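Local coordinates for protein tryptophane-5-halogenase (Microbispora sp. ATCC PTA-5024, PDB 5UAO) that chlorinates carbon 5 of a peptide tryptophan during biosynthesis of the lanthipeptide NAI-107, as an FAD-dependent halogenase, at residues E92-H96 with V97-W101; S76-V79 with M80-H84; I287-E291 with S292-G296; L503-S506 with E507-A511. One frame throughout, in Å; residues are numbered along the deposited sequence.

How the interactions relate
Interaction 1 touches all three others, interactions 2 and 4 mainly by packing and interaction 3 also by polar bonds. It packs on interaction 2 through F93 CD2 and H83 CE1, 4.0 Å apart; helices 76-85 and 90-97 follow each other in the chain. Interaction 3 is tied to it by a salt bridge, with R98 NH2 and E291 OE1 3.0 Å apart. Interaction 4 covers W101, where CE2 lies 3.5 Å from L509 CD2. Interactions 2 and 4 do not meet; their nearest atoms are about 11 Å apart. Among interactions 1 to 3, the side chain of I287 lies about 4 Å from the bound FAD, that of M78 about 7 Å and that of F93 about 12 Å.

Interaction 1: E92-H96 with V97-W101; sequences EFYQH and VRPTW
The indole of W101 donates from NE1 to the phenol oxygen OH of Y94 over 2.9 Å. The bond is nearly straight, 166° at the hydrogen, and OH lies close to the indole plane. This is the C-terminal end of helix 90-97, where the chain turns off and runs into strand 100-102. Two backbone bonds mark the exit. V97 N donates to F93 O at 2.7 Å. R98 N reaches Y94 O at 3.1 Å, but that bond is weak. R98 is the first residue to leave helical geometry, and it does so with positive phi (55°). Its guanidinium group is bound elsewhere, in a salt bridge to E291.

P99 turns back toward the last helical turn. Its CG sits over the centre of the Y94 ring, 3.7 Å from the centroid and almost on the ring normal, a CH-pi contact. The Y94 ring is thus held twice, by proline on one face and by the indole N-H at its hydroxyl. The two side chains of Y94 and W101 cross at about a right angle. Beyond them, W101 packs on A508 and L509 of helix 505-514.

F93 packs on V97 and on the same proline. Its CG is anti to the backbone N (chi1 -180°), which carries the ring along the helix over V97. V97 CB lies over one ring face, offset toward the rim. Helix 178-191 adds Y184 against both F93 and V97. The branch CG2 of V97 comes 3.7 Å from F93 CE1, while P99 CG approaches CE2 of the same ring at 4.0 Å.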
loop_
_atom_site.group_PDB
_atom_site.type_symbol
_atom_site.label_atom_id
_atom_site.label_comp_id
_atom_site.label_asym_id
_atom_site.label_seq_id
_atom_site.Cartn_x
_atom_site.Cartn_y
_atom_site.Cartn_z
ATOM N N GLU A 92 17.129 -27.373 17.172
ATOM C CA GLU A 92 16.915 -28.517 16.299
ATOM C C GLU A 92 17.138 -28.205 14.819
ATOM O O GLU A 92 17.711 -28.995 14.082
ATOM C CB GLU A 92 15.484 -29.047 16.462
ATOM C CG GLU A 92 15.256 -30.413 15.814
ATOM C CD GLU A 92 13.843 -30.958 16.042
ATOM O OE1 GLU A 92 12.849 -30.324 15.583
ATOM O OE2 GLU A 92 13.749 -32.047 16.673
ATOM N N PHE A 93 16.633 -27.079 14.399
ATOM C CA PHE A 93 16.857 -26.588 13.014
ATOM C C PHE A 93 18.345 -26.456 12.742
ATOM O O PHE A 93 18.874 -26.949 11.699
ATOM C CB PHE A 93 16.134 -25.273 12.790
ATOM C CG PHE A 93 16.301 -24.708 11.410
ATOM C CD1 PHE A 93 15.540 -25.172 10.377
ATOM C CD2 PHE A 93 17.210 -23.669 11.173
ATOM C CE1 PHE A 93 15.668 -24.642 9.100
ATOM C CE2 PHE A 93 17.341 -23.155 9.908
ATOM C CZ PHE A 93 16.569 -23.649 8.879
ATOM N N TYR A 94 19.059 -25.855 13.678
ATOM C CA TYR A 94 20.485 -25.685 13.472
ATOM C C TYR A 94 21.225 -27.018 13.425
ATOM O O TYR A 94 22.188 -27.238 12.650
ATOM C CB TYR A 94 21.126 -24.765 14.516
ATOM C CG TYR A 94 21.126 -23.292 14.140
ATOM C CD1 TYR A 94 19.957 -22.598 13.971
ATOM C CD2 TYR A 94 22.300 -22.584 14.036
ATOM C CE1 TYR A 94 19.946 -21.270 13.661
ATOM C CE2 TYR A 94 22.301 -21.230 13.742
ATOM C CZ TYR A 94 21.135 -20.593 13.523
ATOM O OH TYR A 94 21.158 -19.251 13.247
ATOM N N GLN A 95 20.755 -27.929 14.233
ATOM C CA GLN A 95 21.376 -29.218 14.302
ATOM C C GLN A 95 21.144 -30.016 13.006
ATOM O O GLN A 95 22.026 -30.673 12.520
ATOM C CB GLN A 95 20.785 -29.964 15.529
ATOM C CG GLN A 95 21.297 -31.365 15.744
ATOM C CD GLN A 95 22.801 -31.372 15.927
ATOM O OE1 GLN A 95 23.394 -30.373 16.379
ATOM N NE2 GLN A 95 23.437 -32.487 15.569
ATOM N N HIS A 96 19.935 -30.000 12.493
ATOM C CA HIS A 96 19.592 -30.817 11.350
ATOM C C HIS A 96 19.879 -30.119 10.048
ATOM O O HIS A 96 20.214 -30.769 9.061
ATOM C CB HIS A 96 18.124 -31.156 11.373
ATOM C CG HIS A 96 17.781 -32.287 12.271
ATOM N ND1 HIS A 96 17.894 -32.214 13.644
ATOM C CD2 HIS A 96 17.316 -33.522 11.995
ATOM C CE1 HIS A 96 17.517 -33.363 14.175
ATOM N NE2 HIS A 96 17.175 -34.177 13.197
ATOM N N VAL A 97 19.702 -28.818 9.980
ATOM C CA VAL A 97 19.854 -28.172 8.626
ATOM C C VAL A 97 21.256 -27.574 8.433
ATOM O O VAL A 97 21.741 -27.455 7.298
ATOM C CB VAL A 97 18.769 -27.126 8.392
ATOM C CG1 VAL A 97 18.955 -26.382 7.029
ATOM C CG2 VAL A 97 17.419 -27.808 8.472
ATOM N N ARG A 98 21.898 -27.202 9.530
ATOM C CA ARG A 98 23.188 -26.589 9.511
ATOM C C ARG A 98 23.266 -25.313 8.636
ATOM O O ARG A 98 24.106 -25.207 7.779
ATOM C CB ARG A 98 24.279 -27.623 9.155
ATOM C CG ARG A 98 24.514 -28.657 10.301
ATOM C CD ARG A 98 25.404 -29.851 9.922
ATOM N NE ARG A 98 26.379 -29.486 8.895
ATOM C CZ ARG A 98 26.913 -30.316 7.997
ATOM N NH1 ARG A 98 26.630 -31.629 8.024
ATOM N NH2 ARG A 98 27.754 -29.816 7.067
ATOM N N PRO A 99 22.477 -24.284 8.981
ATOM C CA PRO A 99 22.412 -23.098 8.147
ATOM C C PRO A 99 23.647 -22.254 8.316
ATOM O O PRO A 99 24.354 -22.363 9.349
ATOM C CB PRO A 99 21.245 -22.327 8.738
ATOM C CG PRO A 99 21.330 -22.703 10.236
ATOM C CD PRO A 99 21.606 -24.163 10.149
ATOM N N THR A 100 23.927 -21.445 7.294
ATOM C CA THR A 100 24.772 -20.280 7.403
ATOM C C THR A 100 23.975 -18.981 7.287
ATOM O O THR A 100 22.735 -18.982 7.070
ATOM C CB THR A 100 25.861 -20.270 6.339
ATOM O OG1 THR A 100 25.229 -20.334 5.098
ATOM C CG2 THR A 100 26.738 -21.465 6.496
ATOM N N TRP A 101 24.677 -17.873 7.455
ATOM C CA TRP A 101 24.054 -16.621 7.627
ATOM C C TRP A 101 24.272 -15.751 6.416
ATOM O O TRP A 101 25.379 -15.701 5.849
ATOM C CB TRP A 101 24.534 -15.867 8.879
ATOM C CG TRP A 101 24.150 -16.504 10.172
ATOM C CD1 TRP A 101 23.158 -17.410 10.421
ATOM C CD2 TRP A 101 24.842 -16.314 11.401
ATOM N NE1 TRP A 101 23.187 -17.787 11.796
ATOM C CE2 TRP A 101 24.219 -17.128 12.389
ATOM C CE3 TRP A 101 25.935 -15.530 11.760
ATOM C CZ2 TRP A 101 24.638 -17.128 13.737
ATOM C CZ3 TRP A 101 26.336 -15.531 13.087
ATOM C CH2 TRP A 101 25.686 -16.334 14.055
#

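Interaction 2: S76-V79 with M80-H84; sequences SYMV and MFLHH
M78 O receives L82 N at 2.9 Å, and the leucine side chain folds over the same oxygen, with CG 3.3 Å away. The contact runs along helix 76-85. F81 N donates to Y77 O at 171°, a nearly straight bond, and H83 N donates to V79 O. The helix widens to a pi-type turn at 81-84.

On one flank M78 and F81 lie side by side and point the same way. The M78 chain bends at chi2 (63°), and this brings its end alongside the F81 ring. CE comes 3.7 Å from F81 CD2. The sulfur SD stands 5.0 Å from the ring centroid, oblique to it, in a Met-aromatic contact. A363 of helix 358-372 lies against both side chains.

V79 and H83 meet on another flank. H83 CD2 lies 3.2 Å from V79 O and 3.9 Å from V79 CG1. Both imidazole nitrogens are used outside the turn, NE2 with Y174 OH and ND1 with I88 O. With H83 cut back to alanine, the Y174 hydroxyl and the I88 carbonyl would probably lose these mates, and a gap would open beside V79 CG1. The contact therefore combines apolar packing with a buried histidine whose two ring nitrogens both have partners, which is likely to fix the rotation of its ring.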
loop_
_atom_site.group_PDB
_atom_site.type_symbol
_atom_site.label_atom_id
_atom_site.label_comp_id
_atom_site.label_asym_id
_atom_site.label_seq_id
_atom_site.Cartn_x
_atom_site.Cartn_y
_atom_site.Cartn_z
ATOM N N SER A 76 15.206 -12.088 5.279
ATOM C CA SER A 76 15.090 -11.999 6.708
ATOM C C SER A 76 13.730 -12.479 7.222
ATOM O O SER A 76 13.639 -13.219 8.247
ATOM C CB SER A 76 15.475 -10.591 7.180
ATOM O OG SER A 76 14.477 -9.749 6.700
ATOM N N TYR A 77 12.671 -12.213 6.487
ATOM C CA TYR A 77 11.318 -12.661 6.883
ATOM C C TYR A 77 11.180 -14.152 7.104
ATOM O O TYR A 77 10.403 -14.662 7.951
ATOM C CB TYR A 77 10.338 -12.225 5.797
ATOM C CG TYR A 77 8.914 -12.486 6.130
ATOM C CD1 TYR A 77 8.259 -11.645 7.026
ATOM C CD2 TYR A 77 8.205 -13.556 5.573
ATOM C CE1 TYR A 77 6.927 -11.828 7.365
ATOM C CE2 TYR A 77 6.867 -13.773 5.932
ATOM C CZ TYR A 77 6.243 -12.902 6.843
ATOM O OH TYR A 77 4.940 -13.010 7.254
ATOM N N MET A 78 11.930 -14.894 6.289
ATOM C CA MET A 78 11.837 -16.338 6.309
ATOM C C MET A 78 12.254 -16.887 7.654
ATOM O O MET A 78 11.793 -17.986 8.072
ATOM C CB MET A 78 12.683 -16.964 5.211
ATOM C CG MET A 78 12.208 -18.316 4.799
ATOM S SD MET A 78 10.549 -18.312 4.095
ATOM C CE MET A 78 10.208 -20.057 3.979
ATOM N N VAL A 79 13.172 -16.209 8.323
ATOM C CA VAL A 79 13.543 -16.628 9.685
ATOM C C VAL A 79 12.380 -16.651 10.676
ATOM O O VAL A 79 12.195 -17.652 11.429
ATOM C CB VAL A 79 14.670 -15.743 10.239
ATOM C CG1 VAL A 79 15.040 -16.152 11.659
ATOM C CG2 VAL A 79 15.905 -15.847 9.312
ATOM N N MET A 80 11.573 -15.587 10.674
ATOM C CA MET A 80 10.332 -15.561 11.418
ATOM C C MET A 80 9.288 -16.546 11.007
ATOM O O MET A 80 8.608 -17.164 11.863
ATOM C CB MET A 80 9.763 -14.155 11.452
ATOM C CG MET A 80 10.618 -13.196 12.249
ATOM S SD MET A 80 9.803 -11.600 12.453
ATOM C CE MET A 80 10.048 -10.964 10.810
ATOM N N PHE A 81 9.083 -16.693 9.706
ATOM C CA PHE A 81 8.177 -17.719 9.214
ATOM C C PHE A 81 8.512 -19.119 9.709
ATOM O O PHE A 81 7.666 -19.831 10.280
ATOM C CB PHE A 81 8.142 -17.659 7.666
ATOM C CG PHE A 81 7.157 -18.592 7.056
ATOM C CD1 PHE A 81 5.859 -18.219 6.861
ATOM C CD2 PHE A 81 7.565 -19.820 6.622
ATOM C CE1 PHE A 81 4.941 -19.129 6.324
ATOM C CE2 PHE A 81 6.679 -20.718 6.098
ATOM C CZ PHE A 81 5.362 -20.365 5.924
ATOM N N LEU A 82 9.773 -19.501 9.585
ATOM C CA LEU A 82 10.153 -20.822 10.004
ATOM C C LEU A 82 9.900 -21.004 11.495
ATOM O O LEU A 82 9.287 -22.004 11.911
ATOM C CB LEU A 82 11.625 -21.155 9.659
ATOM C CG LEU A 82 11.949 -21.249 8.143
ATOM C CD1 LEU A 82 13.455 -21.179 7.921
ATOM C CD2 LEU A 82 11.335 -22.492 7.493
ATOM N N HIS A 83 10.411 -20.084 12.305
ATOM C CA HIS A 83 10.409 -20.325 13.697
ATOM C C HIS A 83 9.055 -19.966 14.389
ATOM O O HIS A 83 8.642 -20.685 15.325
ATOM C CB HIS A 83 11.593 -19.694 14.384
ATOM C CG HIS A 83 12.932 -20.168 13.867
ATOM N ND1 HIS A 83 13.279 -21.499 13.791
ATOM C CD2 HIS A 83 13.965 -19.470 13.331
ATOM C CE1 HIS A 83 14.486 -21.602 13.236
ATOM N NE2 HIS A 83 14.937 -20.380 12.979
ATOM N N HIS A 84 8.426 -18.873 13.991
ATOM C CA HIS A 84 7.226 -18.405 14.631
ATOM C C HIS A 84 6.020 -19.073 13.982
ATOM O O HIS A 84 5.270 -19.743 14.658
ATOM C CB HIS A 84 7.083 -16.902 14.618
ATOM C CG HIS A 84 7.986 -16.194 15.572
ATOM N ND1 HIS A 84 7.948 -16.412 16.930
ATOM C CD2 HIS A 84 8.962 -15.268 15.367
ATOM C CE1 HIS A 84 8.858 -15.655 17.528
ATOM N NE2 HIS A 84 9.473 -14.939 16.606
#

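Interaction 3: I287-E291 with S292-G296; sequences IPTPE and SDHLG
S292 O takes two bonds from T289, one from the backbone N and one from the hydroxyl OG1, each 2.9 Å long. They close the turn of the beta hairpin formed by strands 282-288 and 293-299. T289 OG1 stands between its own backbone N and carbonyl carbon (chi1 71°), and from there it reaches across to S292. Further along, I287 and H294 form an antiparallel hydrogen-bonded pair. I287 N donates to H294 O in the carbonyl plane, at 2.8 Å. The return bond, H294 N to I287 O, arrives from above the carbonyl plane.

The charged groups have partners outside the hairpin. E291 OE1 makes a salt bridge with R180, and D293 OD2 pairs with K271. H294 ND1 is hydrogen-bonded to E72.

One water joins two side chains of the turn, E291 and S292, to H294 on the strand after it. It donates to E291 OE2 at 3.0 Å and also bonds S292 OG and H294 NE2. It lies at the edge of the imidazole, in plane, whereas the carboxylate is turned 74° from that ring.

In the packing, D293 OD1 lies 3.5 Å from P288 CG. Across the turn, the methyl CG2 of T289 makes a CH-pi contact with H294. It sits over the centre of the ring, 3.7 Å from the centroid and 11° off its normal.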
loop_
_atom_site.group_PDB
_atom_site.type_symbol
_atom_site.label_atom_id
_atom_site.label_comp_id
_atom_site.label_asym_id
_atom_site.label_seq_id
_atom_site.Cartn_x
_atom_site.Cartn_y
_atom_site.Cartn_z
ATOM N N ILE A 287 26.589 -19.382 -2.776
ATOM C CA ILE A 287 25.822 -19.551 -1.543
ATOM C C ILE A 287 26.651 -20.483 -0.626
ATOM O O ILE A 287 26.719 -21.698 -0.892
ATOM C CB ILE A 287 24.403 -20.133 -1.850
ATOM C CG1 ILE A 287 23.562 -19.082 -2.575
ATOM C CG2 ILE A 287 23.735 -20.610 -0.578
ATOM C CD1 ILE A 287 22.275 -19.609 -3.161
ATOM N N PRO A 288 27.256 -19.941 0.448
ATOM C CA PRO A 288 28.038 -20.775 1.391
ATOM C C PRO A 288 27.188 -21.765 2.174
ATOM O O PRO A 288 26.124 -21.386 2.682
ATOM C CB PRO A 288 28.612 -19.729 2.338
ATOM C CG PRO A 288 28.825 -18.566 1.453
ATOM C CD PRO A 288 27.567 -18.518 0.642
ATOM N N THR A 289 27.640 -23.015 2.247
ATOM C CA THR A 289 27.171 -23.985 3.266
ATOM C C THR A 289 28.379 -24.357 4.142
ATOM O O THR A 289 29.509 -23.960 3.808
ATOM C CB THR A 289 26.530 -25.253 2.671
ATOM O OG1 THR A 289 27.557 -26.056 2.078
ATOM C CG2 THR A 289 25.471 -24.926 1.648
ATOM N N PRO A 290 28.170 -25.065 5.276
ATOM C CA PRO A 290 29.392 -25.332 6.082
ATOM C C PRO A 290 30.411 -26.206 5.339
ATOM O O PRO A 290 31.600 -25.991 5.491
ATOM C CB PRO A 290 28.850 -25.990 7.385
ATOM C CG PRO A 290 27.422 -25.470 7.482
ATOM C CD PRO A 290 26.942 -25.395 6.029
ATOM N N GLU A 291 29.968 -27.047 4.433
ATOM C CA GLU A 291 30.872 -28.020 3.794
ATOM C C GLU A 291 31.558 -27.448 2.528
ATOM O O GLU A 291 32.671 -27.812 2.258
ATOM C CB GLU A 291 30.179 -29.397 3.558
ATOM C CG GLU A 291 29.028 -29.451 2.568
ATOM C CD GLU A 291 27.637 -28.992 3.134
ATOM O OE1 GLU A 291 27.556 -28.589 4.367
ATOM O OE2 GLU A 291 26.634 -28.998 2.304
ATOM N N SER A 292 30.919 -26.533 1.808
ATOM C CA SER A 292 31.435 -25.930 0.577
ATOM C C SER A 292 30.572 -24.733 0.075
ATOM O O SER A 292 29.496 -24.495 0.591
ATOM C CB SER A 292 31.459 -26.967 -0.522
ATOM O OG SER A 292 30.126 -27.332 -0.857
ATOM N N ASP A 293 31.074 -24.007 -0.905
ATOM C CA ASP A 293 30.308 -22.999 -1.629
ATOM C C ASP A 293 29.466 -23.711 -2.701
ATOM O O ASP A 293 29.971 -24.549 -3.452
ATOM C CB ASP A 293 31.194 -21.959 -2.239
ATOM C CG ASP A 293 31.691 -20.922 -1.240
ATOM O OD1 ASP A 293 31.068 -20.704 -0.192
ATOM O OD2 ASP A 293 32.640 -20.193 -1.569
ATOM N N HIS A 294 28.155 -23.387 -2.726
ATOM C CA HIS A 294 27.236 -23.851 -3.756
ATOM C C HIS A 294 27.076 -22.733 -4.814
ATOM O O HIS A 294 26.755 -21.583 -4.515
ATOM C CB HIS A 294 25.921 -24.217 -3.184
ATOM C CG HIS A 294 25.950 -25.435 -2.338
ATOM N ND1 HIS A 294 24.799 -26.050 -1.907
ATOM C CD2 HIS A 294 26.974 -26.184 -1.867
ATOM C CE1 HIS A 294 25.106 -27.163 -1.255
ATOM N NE2 HIS A 294 26.417 -27.200 -1.129
ATOM N N LEU A 295 27.329 -23.088 -6.058
ATOM C CA LEU A 295 27.332 -22.115 -7.127
ATOM C C LEU A 295 26.280 -22.458 -8.191
ATOM O O LEU A 295 25.945 -23.621 -8.411
ATOM C CB LEU A 295 28.733 -22.063 -7.756
ATOM C CG LEU A 295 29.711 -21.134 -7.082
ATOM C CD1 LEU A 295 30.168 -21.624 -5.743
ATOM C CD2 LEU A 295 30.937 -21.032 -7.963
ATOM N N GLY A 296 25.837 -21.423 -8.911
ATOM C CA GLY A 296 24.998 -21.619 -10.079
ATOM C C GLY A 296 25.097 -20.488 -11.083
ATOM O O GLY A 296 24.860 -19.321 -10.760
HETATM O O HOH W 1 28.042 -29.513 -0.313
#

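Interaction 4: L503-S506 with E507-A511; sequences LRQS and EALDA
The chain enters helix 505-514 here, with R504 at the N-cap position. The first turns are held by backbone bonds between 503-506 and 507-511. L509 N donates to Q505 O at 2.9 Å, and D510 N to S506 O at 3.2 Å. The bond from A508 N to R504 O is weak.

L503 lies before the helix, and its side chain crosses that of E507 at about a right angle. With CG anti to the backbone N (chi1 -168°) and the chain extended, the E507 carboxylate reaches back toward L503. L503 CD2 comes 3.9 Å from E507 OE2. That oxygen also forms a salt bridge with R158. The other oxygen, OE1, accepts from a water at 2.7 Å, and this water in turn accepts from R504 N. A second water joins S506 OG to D510 OD2, to which it donates.

L509 lies against Q505, with the two CG atoms 4.0 Å apart. Shortening this leucine to an alanine would probably open a gap beside Q505 CG and the W101 indole. The contact thus has two sides: apolar carbons meet strand 100-102, while waters link the carboxylates of E507 and D510 to R504 N and S506 OG, and E507 also pairs with R158.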
loop_
_atom_site.group_PDB
_atom_site.type_symbol
_atom_site.label_atom_id
_atom_site.label_comp_id
_atom_site.label_asym_id
_atom_site.label_seq_id
_atom_site.Cartn_x
_atom_site.Cartn_y
_atom_site.Cartn_z
ATOM N N LEU A 503 33.270 -11.352 15.002
ATOM C CA LEU A 503 33.868 -12.673 14.778
ATOM C C LEU A 503 33.787 -13.037 13.263
ATOM O O LEU A 503 33.009 -12.469 12.508
ATOM C CB LEU A 503 33.161 -13.719 15.649
ATOM C CG LEU A 503 33.251 -13.520 17.200
ATOM C CD1 LEU A 503 32.516 -14.620 17.910
ATOM C CD2 LEU A 503 34.689 -13.488 17.660
ATOM N N ARG A 504 34.626 -13.951 12.854
ATOM C CA ARG A 504 34.400 -14.690 11.620
ATOM C C ARG A 504 33.203 -15.508 11.791
ATOM O O ARG A 504 32.952 -15.991 12.921
ATOM C CB ARG A 504 35.554 -15.593 11.324
ATOM C CG ARG A 504 36.798 -14.783 11.027
ATOM C CD ARG A 504 36.685 -13.940 9.771
ATOM N NE ARG A 504 37.970 -13.265 9.549
ATOM C CZ ARG A 504 38.163 -12.218 8.735
ATOM N NH1 ARG A 504 37.180 -11.691 8.017
ATOM N NH2 ARG A 504 39.365 -11.691 8.622
ATOM N N GLN A 505 32.502 -15.790 10.681
ATOM C CA GLN A 505 31.201 -16.490 10.816
ATOM C C GLN A 505 31.330 -17.860 11.487
ATOM O O GLN A 505 30.460 -18.287 12.279
ATOM C CB GLN A 505 30.474 -16.575 9.450
ATOM C CG GLN A 505 29.311 -17.491 9.484
ATOM C CD GLN A 505 28.403 -17.512 8.241
ATOM O OE1 GLN A 505 28.769 -17.185 7.077
ATOM N NE2 GLN A 505 27.257 -17.980 8.487
ATOM N N SER A 506 32.374 -18.587 11.144
ATOM C CA SER A 506 32.415 -19.967 11.465
ATOM C C SER A 506 32.453 -20.123 13.048
ATOM O O SER A 506 31.707 -20.968 13.635
ATOM C CB SER A 506 33.634 -20.615 10.785
ATOM O OG SER A 506 33.659 -22.003 11.135
ATOM N N GLU A 507 33.208 -19.244 13.706
ATOM C CA GLU A 507 33.280 -19.200 15.192
ATOM C C GLU A 507 31.918 -18.850 15.828
ATOM O O GLU A 507 31.470 -19.438 16.822
ATOM C CB GLU A 507 34.320 -18.172 15.652
ATOM C CG GLU A 507 34.640 -18.306 17.158
ATOM C CD GLU A 507 35.741 -17.365 17.644
ATOM O OE1 GLU A 507 36.565 -16.903 16.801
ATOM O OE2 GLU A 507 35.765 -17.067 18.880
ATOM N N ALA A 508 31.233 -17.901 15.201
ATOM C CA ALA A 508 29.947 -17.474 15.678
ATOM C C ALA A 508 28.853 -18.530 15.541
ATOM O O ALA A 508 28.012 -18.643 16.444
ATOM C CB ALA A 508 29.554 -16.179 14.989
ATOM N N LEU A 509 28.846 -19.299 14.441
ATOM C CA LEU A 509 27.897 -20.399 14.276
ATOM C C LEU A 509 28.129 -21.465 15.377
ATOM O O LEU A 509 27.187 -22.025 15.901
ATOM C CB LEU A 509 28.026 -21.093 12.903
ATOM C CG LEU A 509 27.573 -20.289 11.713
ATOM C CD1 LEU A 509 27.855 -21.084 10.455
ATOM C CD2 LEU A 509 26.072 -20.044 11.847
ATOM N N ASP A 510 29.390 -21.702 15.708
ATOM C CA ASP A 510 29.762 -22.585 16.817
ATOM C C ASP A 510 29.249 -22.107 18.185
ATOM O O ASP A 510 28.802 -22.940 18.954
ATOM C CB ASP A 510 31.267 -22.799 16.877
ATOM C CG ASP A 510 31.792 -23.616 15.683
ATOM O OD1 ASP A 510 31.006 -24.317 14.975
ATOM O OD2 ASP A 510 33.004 -23.501 15.451
ATOM N N ALA A 511 29.253 -20.790 18.407
ATOM C CA ALA A 511 28.612 -20.179 19.589
ATOM C C ALA A 511 27.131 -20.417 19.622
ATOM O O ALA A 511 26.606 -20.812 20.643
ATOM C CB ALA A 511 28.913 -18.711 19.645
HETATM O O HOH W 2 36.504 -15.325 14.577
HETATM O O HOH W 3 34.684 -22.834 13.262
#